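PDB 3EKI: high affinity transport system protein p37 from Mycoplasma hyorhinis, which is the extracytoplasmic thiamine-binding lipoprotein of a high-affinity transport system, binds thiamine diphosphate and probably takes part in its uptake. Local coordinates for residues 40-45 against 351-356; 153-158 against 214-219; 169-174 against 337-342. All coordinates share one frame; numbering follows the deposited sequence.

Overall arrangement
Contacts 2 and 3 lie side by side on one side of the chain's centre, with contact 1 on the opposite side. The centres of contacts 2 and 3 are about 6 Å apart, and their segments 214-219 and 337-342 run against each other: Gly217 N probably donates to Thr338 OG1 (2.9 Å) and Tyr215 N to Ile341 O (2.9 Å). Tyr215 connects this pair to the bound thiamine diphosphate, whereas the side chain of Thr338 stays about 9 Å from it. Contact 1, which carries two ligands of a calcium ion, is separate: its nearest atoms are about 24 Å from contact 2 and about 21 Å from contact 3.

Contact 1: 40-45 against 351-356; sequences GQWDKS and SVNQLE. With CA (calcium ion), chain D.
Gln41 and Val352 face each other in a single beta bridge, flanked by a weak bond from Gln41 N to Ser351 O and a firmer one from Asn353 N to Gln41 O (3.1 Å). Asn353 ND2 donates almost straight to Gly40 O (3.1 Å, 169°), approaching from above that carbonyl's plane, while OD1 N-caps the helix, taking Glu356 N on an in-plane lone pair; the two bonds together fix the amide's rotation. Glu356 CG is anti to the backbone N (chi1 -166°) and the chain beyond is extended, passing over one face of the Trp42 indole. CB makes a CH-pi contact 4.0 Å from the centroid of the Trp42 six-membered ring, and the carboxylate is stacked above the indole, the planes 11° apart. From there Glu356 OE1 accepts Asp43 N through its syn lone pair (2.9 Å). Asp43 in turn binds the calcium ion through OD2 (2.4 Å), as does Ser45 O (2.4 Å), while Asp43 OD1 closes an Asx turn by accepting Ser45 N. Two waters, Pro118 and Asp121 complete the site, and Arg349 donates to Asp43 OD2. Helix 64-85 packs on Trp42 through Phe80 and Lys84, Phe93 stacks on the indole and Asp94 O takes its NE1, placing the contact between that helix, the start of helix 354-369 and the entry to strand 45-51.

Contact 2: 153-158 against 214-219; sequences VFDKEK and FYRGMI. With TPP (thiamine diphosphate), chain B.
Phe214 CG lies between its backbone N and carbonyl carbon (chi1 66°) and Asp155 CG is anti to the backbone N (chi1 -175°); from these positions the side chains reach toward each other, tip to tip. Asp155 OD2 comes within 3.6 Å of Phe214 CE1, the carboxyl carbon lies at the ring edge and in its plane, and the backbone carbonyl oxygen of Asp155 is also at the edge. Lys158 covers one face of the same ring. Its CA makes a CH-pi contact 3.8 Å from the Phe214 centroid, and its CB and CG lie over the CD2 side as the two side chains slide past each other in opposite directions. Arg216, extended from CG to NE, grips Asp155 side-on: NE donates to OD2 of Asp155 (2.9 Å) and NH2 to OD1 (3.0 Å), the latter on a syn lone pair. Both acceptors lie close to the guanidinium plane, although the carboxylate is turned 37° against it. Beyond this salt bridge NH2 makes a weak bond to Lys158 O, and NH1 donates to Lys160 O. Glu309 brings a like charge near Asp155, which Arg216 probably offsets. Tyr215 takes no part in the contact with 153-158 and serves the ligand: its OH donates to O1B of thiamine diphosphate (2.6 Å), whose C6 lies over one face of the ring, toward its rim. The loop 153-158, leaving strand 141-152, is thus fastened to the residues leading into strand 217-223, with Asp155 touching helix 170-184 through Ile174 and Tyr215 lying against the first residues of helix 256-269.

Contact 3: 169-174 against 337-342; sequences DPLVKI and VTNPIP
Leu171 and Val337 form the centre of this buried contact, joined by backbone and side chains alike. Val337 N donates to Leu171 O in a nearly straight but weak bond (3.3 Å, 167°). Their side chains cross at a slant, Leu171 CD2 meeting Val337 CG2 at 3.9 Å. The two methyls of Leu171 divide the neighbouring carbonyls between them: CD2 rests 3.6 Å from Thr338 O, while CD1 lies 3.4 Å from Val337 O and 3.7 Å from Asn339 OD1. Val337 O thus faces hydrocarbon and has no hydrogen-bonding partner in the model. One helical turn on, Ile174 crosses Val337 at about a right angle, its CG2 4.0 Å from Val337 CG1. Val337 CG1 is anti to the carbonyl carbon (chi1 -60°), and CG2 falls in the position between N and carbonyl carbon, where it meets both Leu171 and Ile174.

Around this core lies a second shell of mostly polar bonds. Asp169, the N-cap of helix 170-184, accepts Leu171 N on OD1 (2.8 Å), and its OD2 takes the backbone N atoms of Val163, Asp164 and Gly165, tying the helix start to the preceding loop. On the other segment Thr338 OG1 donates to Asn339 O (2.8 Å), and Thr338 O receives Arg216 NH1. The Asn339 amide is held at both ends, OD1 by Tyr162 N and ND2 by Ala401 O of helix 390-402. Ile336 and, from helix 256-269, Ile265 add further apolar cover to Leu171.

The arrangement is a capped helix packed by its first turn on Val337 of strand 331-337, an outer strand of a mixed five-stranded sheet, from which the chain goes on to strand 345-349 of another sheet. Such a passage between sheets is consistent with the two-lobed architecture of periplasmic-binding-protein folds.

Contact 1: 40-45 against 351-356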
loop_
_atom_site.group_PDB
_atom_site.type_symbol
_atom_site.label_atom_id
_atom_site.label_comp_id
_atom_site.label_asym_id
_atom_site.label_seq_id
_atom_site.Cartn_x
_atom_site.Cartn_y
_atom_site.Cartn_z
ATOM N N GLY A 40 -4.287 6.998 30.171
ATOM C CA GLY A 40 -4.312 8.136 29.275
ATOM C C GLY A 40 -5.543 9.006 29.529
ATOM O O GLY A 40 -6.452 8.544 30.228
ATOM N N GLN A 41 -5.541 10.210 28.988
ATOM C CA GLN A 41 -6.642 11.155 29.177
ATOM C C GLN A 41 -7.739 11.006 28.120
ATOM O O GLN A 41 -7.441 10.908 26.929
ATOM C CB GLN A 41 -6.145 12.595 29.162
ATOM C CG GLN A 41 -4.846 12.757 29.947
ATOM C CD GLN A 41 -4.605 14.238 30.207
ATOM O OE1 GLN A 41 -3.758 14.817 29.542
ATOM N NE2 GLN A 41 -5.349 14.787 31.153
ATOM N N TRP A 42 -8.988 11.009 28.579
ATOM C CA TRP A 42 -10.122 11.086 27.659
ATOM C C TRP A 42 -10.062 12.396 26.913
ATOM O O TRP A 42 -9.895 13.482 27.470
ATOM C CB TRP A 42 -11.453 10.972 28.408
ATOM C CG TRP A 42 -12.637 10.837 27.498
ATOM C CD1 TRP A 42 -13.418 11.829 26.991
ATOM C CD2 TRP A 42 -13.140 9.580 27.013
ATOM N NE1 TRP A 42 -14.399 11.281 26.204
ATOM C CE2 TRP A 42 -14.255 9.905 26.197
ATOM C CE3 TRP A 42 -12.765 8.238 27.184
ATOM C CZ2 TRP A 42 -14.979 8.902 25.564
ATOM C CZ3 TRP A 42 -13.505 7.256 26.546
ATOM C CH2 TRP A 42 -14.610 7.579 25.735
ATOM N N ASP A 43 -10.202 12.376 25.592
ATOM C CA ASP A 43 -10.112 13.593 24.816
ATOM C C ASP A 43 -11.438 13.804 24.109
ATOM O O ASP A 43 -11.824 12.932 23.318
ATOM C CB ASP A 43 -8.963 13.465 23.812
ATOM C CG ASP A 43 -8.634 14.745 23.098
ATOM O OD1 ASP A 43 -9.370 15.744 23.289
ATOM O OD2 ASP A 43 -7.635 14.786 22.340
ATOM N N LYS A 44 -12.135 14.884 24.388
ATOM C CA LYS A 44 -13.465 15.083 23.821
ATOM C C LYS A 44 -13.445 15.548 22.382
ATOM O O LYS A 44 -14.498 15.709 21.748
ATOM C CB LYS A 44 -14.255 16.088 24.683
ATOM C CG LYS A 44 -13.662 17.492 24.589
ATOM C CD LYS A 44 -14.259 18.445 25.616
ATOM C CE LYS A 44 -13.709 19.850 25.429
ATOM N NZ LYS A 44 -13.559 20.553 26.737
ATOM N N SER A 45 -12.274 15.744 21.814
ATOM C CA SER A 45 -12.087 16.140 20.425
ATOM C C SER A 45 -11.056 15.193 19.808
ATOM O O SER A 45 -9.916 15.140 20.293
ATOM C CB SER A 45 -11.622 17.590 20.313
ATOM O OG SER A 45 -11.198 17.916 18.996
ATOM N N SER A 351 -0.987 9.297 24.586
ATOM C CA SER A 351 -1.827 9.651 25.735
ATOM C C SER A 351 -3.316 9.646 25.475
ATOM O O SER A 351 -4.096 10.011 26.365
ATOM C CB SER A 351 -1.392 11.026 26.297
ATOM O OG SER A 351 -0.063 10.916 26.812
ATOM N N VAL A 352 -3.810 9.212 24.312
ATOM C CA VAL A 352 -5.253 9.047 24.182
ATOM C C VAL A 352 -5.713 7.914 25.072
ATOM O O VAL A 352 -5.121 6.823 25.086
ATOM C CB VAL A 352 -5.673 8.727 22.727
ATOM C CG1 VAL A 352 -7.140 8.324 22.713
ATOM C CG2 VAL A 352 -5.370 9.897 21.826
ATOM N N ASN A 353 -6.759 8.108 25.873
ATOM C CA ASN A 353 -7.245 7.073 26.775
ATOM C C ASN A 353 -7.482 5.736 26.088
ATOM O O ASN A 353 -8.062 5.721 24.993
ATOM C CB ASN A 353 -8.557 7.551 27.395
ATOM C CG ASN A 353 -9.217 6.535 28.296
ATOM O OD1 ASN A 353 -10.032 5.726 27.868
ATOM N ND2 ASN A 353 -8.828 6.606 29.565
ATOM N N GLN A 354 -7.024 4.645 26.675
ATOM C CA GLN A 354 -7.154 3.302 26.122
ATOM C C GLN A 354 -8.576 2.888 25.800
ATOM O O GLN A 354 -8.838 2.270 24.760
ATOM C CB GLN A 354 -6.573 2.251 27.088
ATOM C CG GLN A 354 -5.686 1.205 26.425
ATOM C CD GLN A 354 -4.836 0.416 27.404
ATOM O OE1 GLN A 354 -4.943 -0.811 27.492
ATOM N NE2 GLN A 354 -3.977 1.108 28.149
ATOM N N LEU A 355 -9.533 3.214 26.664
ATOM C CA LEU A 355 -10.937 2.925 26.439
ATOM C C LEU A 355 -11.411 3.646 25.175
ATOM O O LEU A 355 -12.134 3.040 24.377
ATOM C CB LEU A 355 -11.804 3.366 27.623
ATOM C CG LEU A 355 -11.470 2.715 28.957
ATOM C CD1 LEU A 355 -12.290 3.362 30.075
ATOM C CD2 LEU A 355 -11.739 1.219 28.926
ATOM N N GLU A 356 -10.992 4.902 25.026
ATOM C CA GLU A 356 -11.334 5.680 23.826
ATOM C C GLU A 356 -10.697 5.078 22.576
ATOM O O GLU A 356 -11.360 4.988 21.531
ATOM C CB GLU A 356 -10.929 7.138 24.031
ATOM C CG GLU A 356 -11.528 8.091 22.999
ATOM C CD GLU A 356 -11.290 9.552 23.307
ATOM O OE1 GLU A 356 -10.465 9.813 24.214
ATOM O OE2 GLU A 356 -11.900 10.431 22.658
HETATM CA CA CA D . -7.638 15.822 20.165
HETATM O O HOH W 1 -8.331 17.855 21.507
HETATM O O HOH W 2 -8.806 17.307 18.360
#

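Contact 2: 153-158 against 214-219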
loop_
_atom_site.group_PDB
_atom_site.type_symbol
_atom_site.label_atom_id
_atom_site.label_comp_id
_atom_site.label_asym_id
_atom_site.label_seq_id
_atom_site.Cartn_x
_atom_site.Cartn_y
_atom_site.Cartn_z
ATOM N N VAL A 153 -8.027 -11.153 -7.402
ATOM C CA VAL A 153 -8.371 -12.497 -7.838
ATOM C C VAL A 153 -7.142 -13.379 -8.043
ATOM O O VAL A 153 -7.323 -14.585 -7.928
ATOM C CB VAL A 153 -9.194 -12.465 -9.123
ATOM C CG1 VAL A 153 -10.546 -11.840 -8.759
ATOM C CG2 VAL A 153 -8.512 -11.697 -10.218
ATOM N N PHE A 154 -5.992 -12.779 -8.286
ATOM C CA PHE A 154 -4.731 -13.499 -8.515
ATOM C C PHE A 154 -3.851 -13.630 -7.276
ATOM O O PHE A 154 -2.726 -14.166 -7.333
ATOM C CB PHE A 154 -4.000 -12.806 -9.668
ATOM C CG PHE A 154 -3.785 -11.312 -9.506
ATOM C CD1 PHE A 154 -4.570 -10.398 -10.180
ATOM C CD2 PHE A 154 -2.807 -10.806 -8.652
ATOM C CE1 PHE A 154 -4.452 -9.025 -10.039
ATOM C CE2 PHE A 154 -2.668 -9.437 -8.511
ATOM C CZ PHE A 154 -3.458 -8.551 -9.195
ATOM N N ASP A 155 -4.255 -13.188 -6.084
ATOM C CA ASP A 155 -3.396 -13.262 -4.889
ATOM C C ASP A 155 -4.253 -13.292 -3.623
ATOM O O ASP A 155 -4.271 -12.349 -2.827
ATOM C CB ASP A 155 -2.445 -12.077 -4.876
ATOM C CG ASP A 155 -1.402 -12.020 -3.789
ATOM O OD1 ASP A 155 -1.112 -13.051 -3.140
ATOM O OD2 ASP A 155 -0.836 -10.917 -3.584
ATOM N N LYS A 156 -4.956 -14.403 -3.409
ATOM C CA LYS A 156 -5.870 -14.526 -2.267
ATOM C C LYS A 156 -5.270 -15.225 -1.039
ATOM O O LYS A 156 -5.913 -15.323 0.006
ATOM C CB LYS A 156 -7.157 -15.238 -2.693
ATOM C CG LYS A 156 -7.788 -14.676 -3.956
ATOM C CD LYS A 156 -9.145 -15.310 -4.226
ATOM C CE LYS A 156 -9.618 -15.021 -5.639
ATOM N NZ LYS A 156 -11.105 -15.012 -5.737
ATOM N N GLU A 157 -4.040 -15.707 -1.177
ATOM C CA GLU A 157 -3.335 -16.405 -0.124
ATOM C C GLU A 157 -2.048 -15.693 0.291
ATOM O O GLU A 157 -1.084 -15.489 -0.465
ATOM C CB GLU A 157 -3.008 -17.831 -0.585
ATOM C CG GLU A 157 -3.978 -18.889 -0.117
ATOM C CD GLU A 157 -3.840 -20.221 -0.833
ATOM O OE1 GLU A 157 -2.925 -20.420 -1.657
ATOM O OE2 GLU A 157 -4.683 -21.109 -0.580
ATOM N N LYS A 158 -2.066 -15.304 1.573
ATOM C CA LYS A 158 -0.938 -14.536 2.061
ATOM C C LYS A 158 0.385 -15.277 2.014
ATOM O O LYS A 158 1.408 -14.733 1.578
ATOM C CB LYS A 158 -1.171 -14.115 3.525
ATOM C CG LYS A 158 -0.032 -13.258 4.022
ATOM C CD LYS A 158 -0.160 -12.745 5.438
ATOM C CE LYS A 158 1.169 -12.226 5.948
ATOM N NZ LYS A 158 2.264 -13.244 5.929
ATOM N N PHE A 214 -2.738 -8.105 3.851
ATOM C CA PHE A 214 -1.394 -7.932 3.324
ATOM C C PHE A 214 -1.431 -7.260 1.957
ATOM O O PHE A 214 -2.487 -7.192 1.312
ATOM C CB PHE A 214 -0.729 -9.303 3.204
ATOM C CG PHE A 214 -1.400 -10.187 2.155
ATOM C CD1 PHE A 214 -0.996 -10.278 0.829
ATOM C CD2 PHE A 214 -2.496 -10.954 2.520
ATOM C CE1 PHE A 214 -1.678 -11.048 -0.092
ATOM C CE2 PHE A 214 -3.176 -11.741 1.626
ATOM C CZ PHE A 214 -2.760 -11.796 0.324
ATOM N N TYR A 215 -0.281 -6.854 1.445
ATOM C CA TYR A 215 -0.096 -6.483 0.051
ATOM C C TYR A 215 1.351 -6.861 -0.285
ATOM O O TYR A 215 2.160 -7.238 0.573
ATOM C CB TYR A 215 -0.407 -5.029 -0.281
ATOM C CG TYR A 215 0.621 -4.027 0.197
ATOM C CD1 TYR A 215 0.974 -3.937 1.542
ATOM C CD2 TYR A 215 1.247 -3.163 -0.680
ATOM C CE1 TYR A 215 1.905 -3.023 1.988
ATOM C CE2 TYR A 215 2.187 -2.254 -0.263
ATOM C CZ TYR A 215 2.515 -2.182 1.072
ATOM O OH TYR A 215 3.461 -1.279 1.480
ATOM N N ARG A 216 1.663 -6.767 -1.564
ATOM C CA ARG A 216 2.991 -7.055 -2.079
ATOM C C ARG A 216 3.461 -5.967 -3.035
ATOM O O ARG A 216 2.683 -5.137 -3.513
ATOM C CB ARG A 216 3.008 -8.368 -2.871
ATOM C CG ARG A 216 2.452 -9.574 -2.150
ATOM C CD ARG A 216 2.466 -10.763 -3.119
ATOM N NE ARG A 216 1.674 -11.828 -2.549
ATOM C CZ ARG A 216 2.066 -12.814 -1.766
ATOM N NH1 ARG A 216 3.347 -12.911 -1.411
ATOM N NH2 ARG A 216 1.150 -13.687 -1.356
ATOM N N GLY A 217 4.746 -5.960 -3.365
ATOM C CA GLY A 217 5.276 -5.259 -4.496
ATOM C C GLY A 217 5.362 -6.223 -5.695
ATOM O O GLY A 217 4.984 -7.388 -5.591
ATOM N N MET A 218 5.838 -5.648 -6.791
ATOM C CA MET A 218 6.023 -6.486 -7.985
ATOM C C MET A 218 7.117 -5.888 -8.841
ATOM O O MET A 218 7.411 -4.700 -8.760
ATOM C CB MET A 218 4.740 -6.600 -8.778
ATOM C CG MET A 218 4.241 -5.327 -9.407
ATOM S SD MET A 218 2.707 -5.560 -10.314
ATOM C CE MET A 218 3.270 -6.522 -11.703
ATOM N N ILE A 219 7.724 -6.728 -9.665
ATOM C CA ILE A 219 8.727 -6.293 -10.614
ATOM C C ILE A 219 8.177 -6.486 -12.038
ATOM O O ILE A 219 7.805 -7.612 -12.333
ATOM C CB ILE A 219 10.047 -7.070 -10.461
ATOM C CG1 ILE A 219 10.640 -6.918 -9.053
ATOM C CG2 ILE A 219 11.058 -6.678 -11.526
ATOM C CD1 ILE A 219 11.870 -7.709 -8.733
HETATM N "N1'" TPP B . -6.450 0.795 -3.674
HETATM C "C2'" TPP B . -6.962 2.029 -3.909
HETATM C CM2 TPP B . -8.449 2.154 -4.253
HETATM N "N3'" TPP B . -6.183 3.122 -3.830
HETATM C "C4'" TPP B . -4.894 2.993 -3.416
HETATM N "N4'" TPP B . -4.165 4.101 -3.260
HETATM C "C5'" TPP B . -4.329 1.724 -3.225
HETATM C "C6'" TPP B . -5.165 0.625 -3.376
HETATM C "C7'" TPP B . -2.863 1.458 -2.848
HETATM N N3 TPP B . -2.562 1.428 -1.406
HETATM C C2 TPP B . -3.206 2.132 -0.475
HETATM S S1 TPP B . -2.537 1.763 1.097
HETATM C C5 TPP B . -1.361 0.667 0.416
HETATM C C4 TPP B . -1.478 0.726 -0.960
HETATM C CM4 TPP B . -0.749 -0.276 -1.881
HETATM C C6 TPP B . -0.277 -0.053 1.227
HETATM C C7 TPP B . 0.843 0.919 1.607
HETATM O O7 TPP B . 1.496 1.375 0.403
HETATM P PA TPP B . 2.325 2.725 0.273
HETATM O O1A TPP B . 2.550 2.998 -1.168
HETATM O O2A TPP B . 1.647 3.832 1.027
HETATM O O3A TPP B . 3.675 2.531 1.065
HETATM P PB TPP B . 5.040 1.906 0.493
HETATM O O1B TPP B . 4.822 0.479 0.094
HETATM O O2B TPP B . 6.040 2.035 1.710
HETATM O O3B TPP B . 5.605 2.826 -0.671
#

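Contact 3: 169-174 against 337-342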
loop_
_atom_site.group_PDB
_atom_site.type_symbol
_atom_site.label_atom_id
_atom_site.label_comp_id
_atom_site.label_asym_id
_atom_site.label_seq_id
_atom_site.Cartn_x
_atom_site.Cartn_y
_atom_site.Cartn_z
ATOM N N ASP A 169 8.027 -21.198 -8.827
ATOM C CA ASP A 169 8.079 -20.322 -7.651
ATOM C C ASP A 169 6.690 -19.724 -7.441
ATOM O O ASP A 169 6.122 -19.248 -8.421
ATOM C CB ASP A 169 9.164 -19.277 -7.892
ATOM C CG ASP A 169 9.423 -18.390 -6.689
ATOM O OD1 ASP A 169 8.465 -17.661 -6.344
ATOM O OD2 ASP A 169 10.534 -18.412 -6.123
ATOM N N PRO A 170 6.163 -19.729 -6.223
ATOM C CA PRO A 170 4.821 -19.190 -5.999
ATOM C C PRO A 170 4.691 -17.721 -6.404
ATOM O O PRO A 170 3.622 -17.316 -6.852
ATOM C CB PRO A 170 4.618 -19.320 -4.489
ATOM C CG PRO A 170 5.943 -19.619 -3.908
ATOM C CD PRO A 170 6.795 -20.223 -4.984
ATOM N N LEU A 171 5.745 -16.947 -6.269
ATOM C CA LEU A 171 5.690 -15.520 -6.614
ATOM C C LEU A 171 5.699 -15.327 -8.130
ATOM O O LEU A 171 5.174 -14.357 -8.685
ATOM C CB LEU A 171 6.849 -14.773 -5.947
ATOM C CG LEU A 171 6.931 -14.895 -4.418
ATOM C CD1 LEU A 171 7.976 -13.921 -3.893
ATOM C CD2 LEU A 171 5.562 -14.683 -3.788
ATOM N N VAL A 172 6.334 -16.268 -8.825
ATOM C CA VAL A 172 6.344 -16.257 -10.278
ATOM C C VAL A 172 4.992 -16.697 -10.799
ATOM O O VAL A 172 4.499 -16.139 -11.796
ATOM C CB VAL A 172 7.475 -17.134 -10.850
ATOM C CG1 VAL A 172 7.362 -17.211 -12.363
ATOM C CG2 VAL A 172 8.814 -16.544 -10.434
ATOM N N LYS A 173 4.369 -17.654 -10.142
ATOM C CA LYS A 173 3.026 -18.096 -10.525
ATOM C C LYS A 173 2.031 -16.946 -10.399
ATOM O O LYS A 173 1.160 -16.753 -11.262
ATOM C CB LYS A 173 2.622 -19.298 -9.674
ATOM C CG LYS A 173 3.479 -20.533 -9.972
ATOM C CD LYS A 173 2.909 -21.721 -9.211
ATOM C CE LYS A 173 3.890 -22.240 -8.175
ATOM N NZ LYS A 173 3.198 -22.919 -7.044
ATOM N N ILE A 174 2.124 -16.148 -9.340
ATOM C CA ILE A 174 1.207 -14.988 -9.279
ATOM C C ILE A 174 1.443 -14.012 -10.412
ATOM O O ILE A 174 0.546 -13.440 -11.032
ATOM C CB ILE A 174 1.337 -14.277 -7.911
ATOM C CG1 ILE A 174 0.854 -15.138 -6.741
ATOM C CG2 ILE A 174 0.598 -12.958 -7.960
ATOM C CD1 ILE A 174 1.360 -14.739 -5.370
ATOM N N VAL A 337 6.301 -11.247 -8.215
ATOM C CA VAL A 337 5.848 -10.359 -7.127
ATOM C C VAL A 337 6.774 -10.525 -5.931
ATOM O O VAL A 337 7.769 -11.268 -5.975
ATOM C CB VAL A 337 4.390 -10.581 -6.732
ATOM C CG1 VAL A 337 3.536 -10.316 -7.986
ATOM C CG2 VAL A 337 4.102 -11.937 -6.144
ATOM N N THR A 338 6.490 -9.850 -4.827
ATOM C CA THR A 338 7.350 -9.951 -3.656
ATOM C C THR A 338 6.674 -10.734 -2.536
ATOM O O THR A 338 5.564 -11.222 -2.665
ATOM C CB THR A 338 7.742 -8.572 -3.105
ATOM O OG1 THR A 338 6.592 -7.963 -2.455
ATOM C CG2 THR A 338 8.193 -7.606 -4.191
ATOM N N ASN A 339 7.376 -10.843 -1.407
ATOM C CA ASN A 339 6.851 -11.375 -0.167
ATOM C C ASN A 339 5.838 -10.356 0.374
ATOM O O ASN A 339 5.885 -9.195 -0.011
ATOM C CB ASN A 339 7.961 -11.638 0.836
ATOM C CG ASN A 339 8.980 -12.672 0.406
ATOM O OD1 ASN A 339 8.652 -13.601 -0.320
ATOM N ND2 ASN A 339 10.210 -12.491 0.874
ATOM N N PRO A 340 4.920 -10.848 1.196
ATOM C CA PRO A 340 3.828 -9.986 1.674
ATOM C C PRO A 340 4.072 -9.292 3.004
ATOM O O PRO A 340 4.720 -9.859 3.887
ATOM C CB PRO A 340 2.747 -11.044 1.845
ATOM C CG PRO A 340 3.481 -12.235 2.371
ATOM C CD PRO A 340 4.825 -12.218 1.680
ATOM N N ILE A 341 3.516 -8.072 3.109
ATOM C CA ILE A 341 3.584 -7.360 4.407
ATOM C C ILE A 341 2.217 -6.798 4.741
ATOM O O ILE A 341 1.336 -6.745 3.881
ATOM C CB ILE A 341 4.627 -6.238 4.387
ATOM C CG1 ILE A 341 4.339 -5.110 3.405
ATOM C CG2 ILE A 341 6.012 -6.843 4.153
ATOM C CD1 ILE A 341 5.267 -3.915 3.511
ATOM N N PRO A 342 1.943 -6.395 5.976
ATOM C CA PRO A 342 0.573 -5.973 6.300
ATOM C C PRO A 342 0.119 -4.693 5.617
ATOM O O PRO A 342 0.927 -3.848 5.280
ATOM C CB PRO A 342 0.658 -5.712 7.814
ATOM C CG PRO A 342 1.801 -6.594 8.252
ATOM C CD PRO A 342 2.838 -6.377 7.148
#